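Local atomic coordinates of DNA repair protein RAD14 (Saccharomyces cerevisiae, PDB entry 5A3D), a protein that binds damaged, kinked DNA through this DNA-binding domain and is required for the incision step of nucleotide excision repair in yeast. Residues A38-T43 / E47-T52; E55-D60 / R77-V82. All coordinates share one frame; numbering follows the deposited sequence.

Contact 1 of 2, residues A38-T43 / E47-T52. With nucleotides of chain D.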
loop_
_atom_site.group_PDB
_atom_site.type_symbol
_atom_site.label_atom_id
_atom_site.label_comp_id
_atom_site.label_asym_id
_atom_site.label_seq_id
_atom_site.Cartn_x
_atom_site.Cartn_y
_atom_site.Cartn_z
ATOM N N ALA B 38 20.790 11.750 -17.163
ATOM C CA ALA B 38 20.019 10.679 -17.754
ATOM C C ALA B 38 18.684 10.532 -17.044
ATOM O O ALA B 38 18.602 10.703 -15.840
ATOM C CB ALA B 38 20.724 9.342 -17.545
ATOM N N LEU B 39 17.702 10.051 -17.761
ATOM C CA LEU B 39 16.380 9.829 -17.146
ATOM C C LEU B 39 16.257 8.333 -16.876
ATOM O O LEU B 39 16.746 7.493 -17.644
ATOM C CB LEU B 39 15.294 10.356 -17.985
ATOM C CG LEU B 39 15.324 11.833 -18.379
ATOM C CD1 LEU B 39 14.081 12.179 -19.200
ATOM C CD2 LEU B 39 15.450 12.743 -17.140
ATOM N N LEU B 40 15.746 8.032 -15.682
ATOM C CA LEU B 40 15.694 6.674 -15.162
ATOM C C LEU B 40 14.233 6.383 -14.910
ATOM O O LEU B 40 13.483 7.204 -14.365
ATOM C CB LEU B 40 16.397 6.614 -13.819
ATOM C CG LEU B 40 17.887 6.981 -13.799
ATOM C CD1 LEU B 40 18.396 6.866 -12.370
ATOM C CD2 LEU B 40 18.561 6.016 -14.702
ATOM N N THR B 41 13.817 5.199 -15.266
ATOM C CA THR B 41 12.474 4.796 -14.905
ATOM C C THR B 41 12.369 4.580 -13.419
ATOM O O THR B 41 13.327 4.397 -12.676
ATOM C CB THR B 41 12.069 3.518 -15.651
ATOM O OG1 THR B 41 12.855 2.453 -15.115
ATOM C CG2 THR B 41 12.262 3.625 -17.127
ATOM N N LYS B 42 11.127 4.501 -12.976
ATOM C CA LYS B 42 10.822 4.129 -11.652
ATOM C C LYS B 42 11.444 2.759 -11.263
ATOM O O LYS B 42 12.115 2.677 -10.260
ATOM C CB LYS B 42 9.348 4.199 -11.399
ATOM C CG LYS B 42 9.076 4.196 -9.861
ATOM C CD LYS B 42 7.654 4.147 -9.618
ATOM C CE LYS B 42 7.371 4.526 -8.206
ATOM N NZ LYS B 42 5.951 4.386 -8.062
ATOM N N THR B 43 11.382 1.770 -12.142
ATOM C CA THR B 43 11.939 0.471 -11.869
ATOM C C THR B 43 13.477 0.560 -11.742
ATOM O O THR B 43 14.016 -0.088 -10.842
ATOM C CB THR B 43 11.501 -0.505 -12.972
ATOM O OG1 THR B 43 10.055 -0.555 -12.872
ATOM C CG2 THR B 43 12.075 -1.958 -12.762
ATOM N N GLU B 47 15.886 -0.596 -8.673
ATOM C CA GLU B 47 16.973 -1.544 -8.973
ATOM C C GLU B 47 18.368 -0.979 -8.741
ATOM O O GLU B 47 19.204 -1.666 -8.193
ATOM C CB GLU B 47 16.859 -2.009 -10.428
ATOM C CG GLU B 47 15.784 -3.039 -10.704
ATOM C CD GLU B 47 15.681 -3.337 -12.214
ATOM O OE1 GLU B 47 16.360 -2.621 -12.974
ATOM O OE2 GLU B 47 14.886 -4.212 -12.645
ATOM N N ASP B 48 18.613 0.253 -9.175
ATOM C CA ASP B 48 19.934 0.868 -9.146
ATOM C C ASP B 48 20.277 1.546 -7.818
ATOM O O ASP B 48 21.433 1.530 -7.393
ATOM C CB ASP B 48 20.082 1.919 -10.248
ATOM C CG ASP B 48 20.037 1.321 -11.644
ATOM O OD1 ASP B 48 19.985 0.057 -11.762
ATOM O OD2 ASP B 48 19.978 2.165 -12.613
ATOM N N TYR B 49 19.294 2.145 -7.165
ATOM C CA TYR B 49 19.566 2.965 -5.999
ATOM C C TYR B 49 18.897 2.499 -4.704
ATOM O O TYR B 49 18.964 3.190 -3.668
ATOM C CB TYR B 49 19.198 4.427 -6.298
ATOM C CG TYR B 49 20.111 5.034 -7.334
ATOM C CD1 TYR B 49 21.399 5.421 -7.017
ATOM C CD2 TYR B 49 19.677 5.226 -8.626
ATOM C CE1 TYR B 49 22.227 5.997 -7.974
ATOM C CE2 TYR B 49 20.533 5.747 -9.600
ATOM C CZ TYR B 49 21.772 6.171 -9.268
ATOM O OH TYR B 49 22.642 6.735 -10.219
ATOM N N PHE B 50 18.185 1.394 -4.811
ATOM C CA PHE B 50 17.434 0.800 -3.721
ATOM C C PHE B 50 16.445 1.763 -3.097
ATOM O O PHE B 50 16.268 1.788 -1.882
ATOM C CB PHE B 50 18.402 0.175 -2.739
ATOM C CG PHE B 50 19.407 -0.728 -3.407
ATOM C CD1 PHE B 50 19.008 -1.847 -4.111
ATOM C CD2 PHE B 50 20.756 -0.433 -3.348
ATOM C CE1 PHE B 50 19.925 -2.671 -4.739
ATOM C CE2 PHE B 50 21.694 -1.246 -3.971
ATOM C CZ PHE B 50 21.265 -2.361 -4.699
ATOM N N LEU B 51 15.774 2.565 -3.933
ATOM C CA LEU B 51 14.795 3.527 -3.400
ATOM C C LEU B 51 13.492 2.811 -3.364
ATOM O O LEU B 51 13.256 1.948 -4.199
ATOM C CB LEU B 51 14.703 4.859 -4.230
ATOM C CG LEU B 51 16.079 5.574 -4.297
ATOM C CD1 LEU B 51 15.902 6.930 -4.989
ATOM C CD2 LEU B 51 16.812 5.743 -2.975
ATOM N N THR B 52 12.626 3.196 -2.433
ATOM C CA THR B 52 11.276 2.531 -2.306
ATOM C C THR B 52 10.153 3.249 -2.937
ATOM O O THR B 52 10.275 4.414 -3.312
ATOM C CB THR B 52 10.897 2.414 -0.829
ATOM O OG1 THR B 52 10.679 3.724 -0.313
ATOM C CG2 THR B 52 11.989 1.788 -0.097
ATOM P P DG D 3 8.369 2.411 -14.812
ATOM O OP1 DG D 3 8.313 3.898 -14.662
ATOM O OP2 DG D 3 9.453 1.658 -14.213
ATOM O "O5'" DG D 3 6.988 1.811 -14.281
ATOM C "C5'" DG D 3 5.750 2.311 -14.781
ATOM C "C4'" DG D 3 4.624 1.876 -13.866
ATOM O "O4'" DG D 3 4.345 0.464 -14.039
ATOM C "C3'" DG D 3 4.861 2.069 -12.375
ATOM O "O3'" DG D 3 3.545 2.462 -12.013
ATOM C "C2'" DG D 3 5.343 0.696 -11.921
ATOM C "C1'" DG D 3 4.587 -0.254 -12.846
ATOM N N9 DG D 3 5.237 -1.511 -13.214
ATOM C C8 DG D 3 6.551 -1.717 -13.556
ATOM N N7 DG D 3 6.801 -2.944 -13.917
ATOM C C5 DG D 3 5.585 -3.596 -13.771
ATOM C C6 DG D 3 5.234 -4.937 -14.018
ATOM O O6 DG D 3 5.958 -5.861 -14.389
ATOM N N1 DG D 3 3.894 -5.178 -13.726
ATOM C C2 DG D 3 2.995 -4.229 -13.309
ATOM N N2 DG D 3 1.731 -4.642 -13.130
ATOM N N3 DG D 3 3.300 -2.961 -13.127
ATOM C C4 DG D 3 4.601 -2.715 -13.378
ATOM P P DA D 4 3.235 2.940 -10.514
ATOM O OP1 DA D 4 2.361 4.102 -10.585
ATOM O OP2 DA D 4 4.478 2.968 -9.788
ATOM O "O5'" DA D 4 2.307 1.777 -9.953
ATOM C "C5'" DA D 4 1.092 1.541 -10.680
ATOM C "C4'" DA D 4 0.214 0.524 -9.992
ATOM O "O4'" DA D 4 0.739 -0.795 -10.230
ATOM C "C3'" DA D 4 0.090 0.658 -8.477
ATOM O "O3'" DA D 4 -1.246 0.287 -8.138
ATOM C "C2'" DA D 4 1.152 -0.303 -7.968
ATOM C "C1'" DA D 4 1.113 -1.414 -9.004
ATOM N N9 DA D 4 2.366 -2.104 -9.264
ATOM C C8 DA D 4 3.614 -1.544 -9.370
ATOM N N7 DA D 4 4.544 -2.390 -9.732
ATOM C C5 DA D 4 3.857 -3.580 -9.914
ATOM C C6 DA D 4 4.280 -4.862 -10.282
ATOM N N6 DA D 4 5.547 -5.157 -10.563
ATOM N N1 DA D 4 3.354 -5.846 -10.320
ATOM C C2 DA D 4 2.083 -5.544 -10.021
ATOM N N3 DA D 4 1.555 -4.367 -9.687
ATOM C C4 DA D 4 2.508 -3.413 -9.656
#
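Thr-43 and Glu-47 are joined by a backbone hydrogen bond spanning one turn of the helix, from residue i+4 back to residue i: Glu-47 N gives its hydrogen to Thr-43 O at 2.9 Å, nearly straight at 166°. Beside that bond the two side chains run obliquely across each other, and the methyl CG2 of Thr-43 lies 3.6 Å from Glu-47 OE2. The aliphatic CB and CG of Glu-47 rest against Thr-43 O, so a long acidic residue can lie over the helix surface while its carboxylate stays at the exposed surface.

The apolar part of the contact is a single touch. Leu-40, on strand 39-41, crosses Tyr-49 at about a right angle and brings CD1 to the edge of the ring, 3.7 Å from Tyr-49 CE2. A branched leucine suits this buried place, and tyrosine adds a hydroxyl that reaches beyond the apolar patch to Arg-83 of helix 83-94.

A third group of interactions is with the DNA of chain D. The phosphate of DG3 sits at the start of helix 42-49, where Thr-43 holds OP2 twice, by its backbone N at 2.8 Å and by OG1 at 2.7 Å. OG1 stands beside the backbone N (chi1 -62°), which lets both atoms meet OP2 and sends CG2 toward Glu-47. Lys-42 N makes a weak bond to OP1 of DG3. The extended chain of Lys-42 carries NZ to the next phosphate, 2.7 Å from DA4 OP2, with Asn-57 as a second partner.

Thr-41 is the N-cap of this helix, its OG1 capping a backbone N farther along. A phosphate bound by the first amides of a helix, where the dipole probably favours the anion, is a classic N-terminal anion site, here at the strand-to-helix junction of the XPA-family DNA-binding domain.

Contact 2 of 2, residues E55-D60 / R77-V82. With nucleotides of chain D.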
loop_
_atom_site.group_PDB
_atom_site.type_symbol
_atom_site.label_atom_id
_atom_site.label_comp_id
_atom_site.label_asym_id
_atom_site.label_seq_id
_atom_site.Cartn_x
_atom_site.Cartn_y
_atom_site.Cartn_z
ATOM N N GLU B 55 9.330 6.649 -1.173
ATOM C CA GLU B 55 10.250 7.708 -1.579
ATOM C C GLU B 55 9.975 8.252 -2.983
ATOM O O GLU B 55 9.827 9.477 -3.227
ATOM C CB GLU B 55 11.696 7.206 -1.439
ATOM C CG GLU B 55 12.082 6.917 0.019
ATOM C CD GLU B 55 13.212 5.897 0.198
ATOM O OE1 GLU B 55 13.682 5.305 -0.773
ATOM O OE2 GLU B 55 13.617 5.611 1.353
ATOM N N LEU B 56 9.875 7.337 -3.913
ATOM C CA LEU B 56 9.765 7.752 -5.331
ATOM C C LEU B 56 8.405 8.322 -5.585
ATOM O O LEU B 56 8.253 9.070 -6.530
ATOM C CB LEU B 56 9.977 6.558 -6.230
ATOM C CG LEU B 56 11.300 6.039 -6.691
ATOM C CD1 LEU B 56 12.461 7.009 -6.734
ATOM C CD2 LEU B 56 11.637 4.572 -6.606
ATOM N N ASN B 57 7.418 7.973 -4.744
ATOM C CA ASN B 57 6.058 8.436 -4.925
ATOM C C ASN B 57 5.897 9.829 -4.279
ATOM O O ASN B 57 4.856 10.449 -4.453
ATOM C CB ASN B 57 5.021 7.509 -4.317
ATOM C CG ASN B 57 4.793 6.215 -5.160
ATOM O OD1 ASN B 57 5.047 6.222 -6.354
ATOM N ND2 ASN B 57 4.282 5.128 -4.532
ATOM N N ASP B 58 6.887 10.276 -3.522
ATOM C CA ASP B 58 6.779 11.532 -2.782
ATOM C C ASP B 58 7.061 12.673 -3.790
ATOM O O ASP B 58 8.151 12.908 -4.198
ATOM C CB ASP B 58 7.756 11.533 -1.637
ATOM C CG ASP B 58 7.628 12.746 -0.714
ATOM O OD1 ASP B 58 7.020 13.791 -1.061
ATOM O OD2 ASP B 58 8.150 12.605 0.400
ATOM N N GLU B 59 6.025 13.304 -4.257
ATOM C CA GLU B 59 6.172 14.511 -5.149
ATOM C C GLU B 59 6.888 15.708 -4.580
ATOM O O GLU B 59 7.314 16.549 -5.327
ATOM C CB GLU B 59 4.826 15.009 -5.610
ATOM C CG GLU B 59 4.386 14.386 -6.926
ATOM C CD GLU B 59 2.893 14.459 -7.056
ATOM O OE1 GLU B 59 2.242 14.119 -6.005
ATOM O OE2 GLU B 59 2.402 14.925 -8.145
ATOM N N ASP B 60 7.003 15.805 -3.268
ATOM C CA ASP B 60 7.764 16.897 -2.680
ATOM C C ASP B 60 9.247 16.599 -2.804
ATOM O O ASP B 60 10.004 17.533 -2.871
ATOM C CB ASP B 60 7.303 17.216 -1.250
ATOM C CG ASP B 60 5.865 17.666 -1.213
ATOM O OD1 ASP B 60 5.439 18.312 -2.191
ATOM O OD2 ASP B 60 5.132 17.392 -0.230
ATOM N N ARG B 77 1.232 4.471 -16.049
ATOM C CA ARG B 77 2.150 5.377 -16.706
ATOM C C ARG B 77 3.581 5.205 -16.235
ATOM O O ARG B 77 3.893 5.005 -15.076
ATOM C CB ARG B 77 1.807 6.847 -16.477
ATOM C CG ARG B 77 0.447 7.314 -17.067
ATOM C CD ARG B 77 0.100 8.807 -16.796
ATOM N NE ARG B 77 -0.156 9.082 -15.374
ATOM C CZ ARG B 77 -1.284 8.908 -14.748
ATOM N NH1 ARG B 77 -2.423 8.496 -15.333
ATOM N NH2 ARG B 77 -1.295 9.154 -13.454
ATOM N N MET B 78 4.445 5.355 -17.212
ATOM C CA MET B 78 5.873 5.336 -16.951
ATOM C C MET B 78 6.267 6.576 -16.211
ATOM O O MET B 78 5.774 7.675 -16.505
ATOM C CB MET B 78 6.605 5.226 -18.292
ATOM C CG MET B 78 8.125 5.179 -18.128
ATOM S SD MET B 78 9.010 4.658 -19.640
ATOM C CE MET B 78 8.486 5.884 -20.851
ATOM N N GLN B 79 7.219 6.444 -15.293
ATOM C CA GLN B 79 7.734 7.585 -14.487
ATOM C C GLN B 79 9.268 7.707 -14.636
ATOM O O GLN B 79 9.952 6.740 -14.442
ATOM C CB GLN B 79 7.342 7.443 -13.026
ATOM C CG GLN B 79 5.782 7.464 -12.851
ATOM C CD GLN B 79 5.341 7.205 -11.427
ATOM O OE1 GLN B 79 6.146 6.932 -10.551
ATOM N NE2 GLN B 79 4.037 7.360 -11.174
ATOM N N LEU B 80 9.733 8.878 -15.037
ATOM C CA LEU B 80 11.128 9.140 -15.378
ATOM C C LEU B 80 11.653 10.180 -14.357
ATOM O O LEU B 80 11.074 11.247 -14.144
ATOM C CB LEU B 80 11.325 9.586 -16.789
ATOM C CG LEU B 80 10.800 8.599 -17.892
ATOM C CD1 LEU B 80 10.905 9.238 -19.244
ATOM C CD2 LEU B 80 11.643 7.369 -17.802
ATOM N N PHE B 81 12.761 9.838 -13.810
ATOM C CA PHE B 81 13.458 10.615 -12.724
ATOM C C PHE B 81 14.865 11.005 -13.274
ATOM O O PHE B 81 15.433 10.225 -14.058
ATOM C CB PHE B 81 13.607 9.799 -11.471
ATOM C CG PHE B 81 12.315 9.403 -10.873
ATOM C CD1 PHE B 81 11.640 8.302 -11.378
ATOM C CD2 PHE B 81 11.750 10.122 -9.818
ATOM C CE1 PHE B 81 10.453 7.871 -10.779
ATOM C CE2 PHE B 81 10.512 9.696 -9.277
ATOM C CZ PHE B 81 9.876 8.569 -9.766
ATOM N N VAL B 82 15.364 12.159 -12.841
ATOM C CA VAL B 82 16.710 12.630 -13.329
ATOM C C VAL B 82 17.772 12.043 -12.390
ATOM O O VAL B 82 17.676 12.105 -11.128
ATOM C CB VAL B 82 16.850 14.168 -13.608
ATOM C CG1 VAL B 82 16.826 15.041 -12.377
ATOM C CG2 VAL B 82 18.093 14.447 -14.461
ATOM P P DG D 3 8.369 2.411 -14.812
ATOM O OP1 DG D 3 8.313 3.898 -14.662
ATOM O OP2 DG D 3 9.453 1.658 -14.213
ATOM O "O5'" DG D 3 6.988 1.811 -14.281
ATOM C "C5'" DG D 3 5.750 2.311 -14.781
ATOM C "C4'" DG D 3 4.624 1.876 -13.866
ATOM O "O4'" DG D 3 4.345 0.464 -14.039
ATOM C "C3'" DG D 3 4.861 2.069 -12.375
ATOM O "O3'" DG D 3 3.545 2.462 -12.013
ATOM C "C2'" DG D 3 5.343 0.696 -11.921
ATOM C "C1'" DG D 3 4.587 -0.254 -12.846
ATOM N N9 DG D 3 5.237 -1.511 -13.214
ATOM C C8 DG D 3 6.551 -1.717 -13.556
ATOM N N7 DG D 3 6.801 -2.944 -13.917
ATOM C C5 DG D 3 5.585 -3.596 -13.771
ATOM C C6 DG D 3 5.234 -4.937 -14.018
ATOM O O6 DG D 3 5.958 -5.861 -14.389
ATOM N N1 DG D 3 3.894 -5.178 -13.726
ATOM C C2 DG D 3 2.995 -4.229 -13.309
ATOM N N2 DG D 3 1.731 -4.642 -13.130
ATOM N N3 DG D 3 3.300 -2.961 -13.127
ATOM C C4 DG D 3 4.601 -2.715 -13.378
ATOM O "O5'" DG D 1 11.445 -0.630 -24.874
ATOM C "C5'" DG D 1 11.051 0.545 -24.130
ATOM C "C4'" DG D 1 12.086 0.847 -23.068
ATOM O "O4'" DG D 1 13.086 1.864 -23.340
ATOM C "C3'" DG D 1 11.756 0.863 -21.574
ATOM O "O3'" DG D 1 12.100 -0.393 -20.941
ATOM C "C2'" DG D 1 12.547 2.047 -21.029
ATOM C "C1'" DG D 1 13.147 2.763 -22.243
ATOM N N9 DG D 1 12.424 3.979 -22.604
ATOM C C8 DG D 1 11.203 4.082 -23.228
ATOM N N7 DG D 1 10.803 5.317 -23.368
ATOM C C5 DG D 1 11.801 6.073 -22.766
ATOM C C6 DG D 1 11.922 7.481 -22.605
ATOM O O6 DG D 1 11.135 8.370 -22.962
ATOM N N1 DG D 1 13.109 7.822 -21.963
ATOM C C2 DG D 1 14.051 6.927 -21.516
ATOM N N2 DG D 1 15.134 7.455 -20.926
ATOM N N3 DG D 1 13.937 5.611 -21.633
ATOM C C4 DG D 1 12.806 5.260 -22.281
#
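Leu-56, on helix 53-56, lays CD1 over one face of the Phe-81 ring on strand 78-82, 4.2 Å above its plane and offset toward the rim, while its CB stands 4.1 Å from Phe-81 CZ. The carbonyl of Leu-56 approaches as well, with O 3.6 Å from Phe-81 CE2; that oxygen takes its hydrogen bond from Arg-64. With chi1 at -62°, CG of Phe-81 lies anti to its carbonyl carbon, and the ring is carried toward the helix. A flat, buried aromatic suits a place that must receive both a methyl and a backbone oxygen.

Asn-57 OD1 and Gln-79 OE1 are 4.4 Å apart, two oxygens in proximity rather than bonded; OD1 is engaged instead by Lys-42.

The strand also meets the DNA of chain D. Gln-79 N donates to DG3 OP1 at 2.8 Å in an almost straight bond, 174°. Met-78 and Leu-80 lay their apolar ends over one face of the DG1 base. The bend of Met-78 at chi3 (58°) turns CE onto the base, 3.5 Å from DG1 N7, and Leu-80 places CD1 3.8 Å from DG1 N1. Thioether and leucine branch are apolar and pliable, well matched to a flat purine. A serine in place of Met-78 would probably leave the N7 part of that face without its methyl, a loss that Leu-80, over N1, is unlikely to make up.

Phe-81 and Gln-79 thus point to segment 55-60, Met-78 and Leu-80 to the base of DG1, and the main-chain N of Gln-79 takes the DG3 phosphate. Because the bond comes from a main-chain amide and the side-chain contacts to the base lack polar direction, this part of the interface probably reads backbone position and base shape more than sequence.

From the N terminus, strand 39-41 runs directly into helix 42-49, and contact 1 closes this short local unit, tying the strand and the helix start to the helix end. The chain continues through helix 53-56, strand 65-67 and the loop beyond before contact 2 closes a longer loop by bringing strand 78-82 back to helix 53-56. The contacts follow in series, neither nested nor crossed. Strands 39-41 and 78-82 are antiparallel neighbours, joined where Leu-40 N meets Phe-81 O, and Lys-42 of contact 1 packs on Leu-56 and Gln-79 of contact 2. Both reach the phosphate of DG3, contact 1 through a helix start and contact 2 through a strand amide.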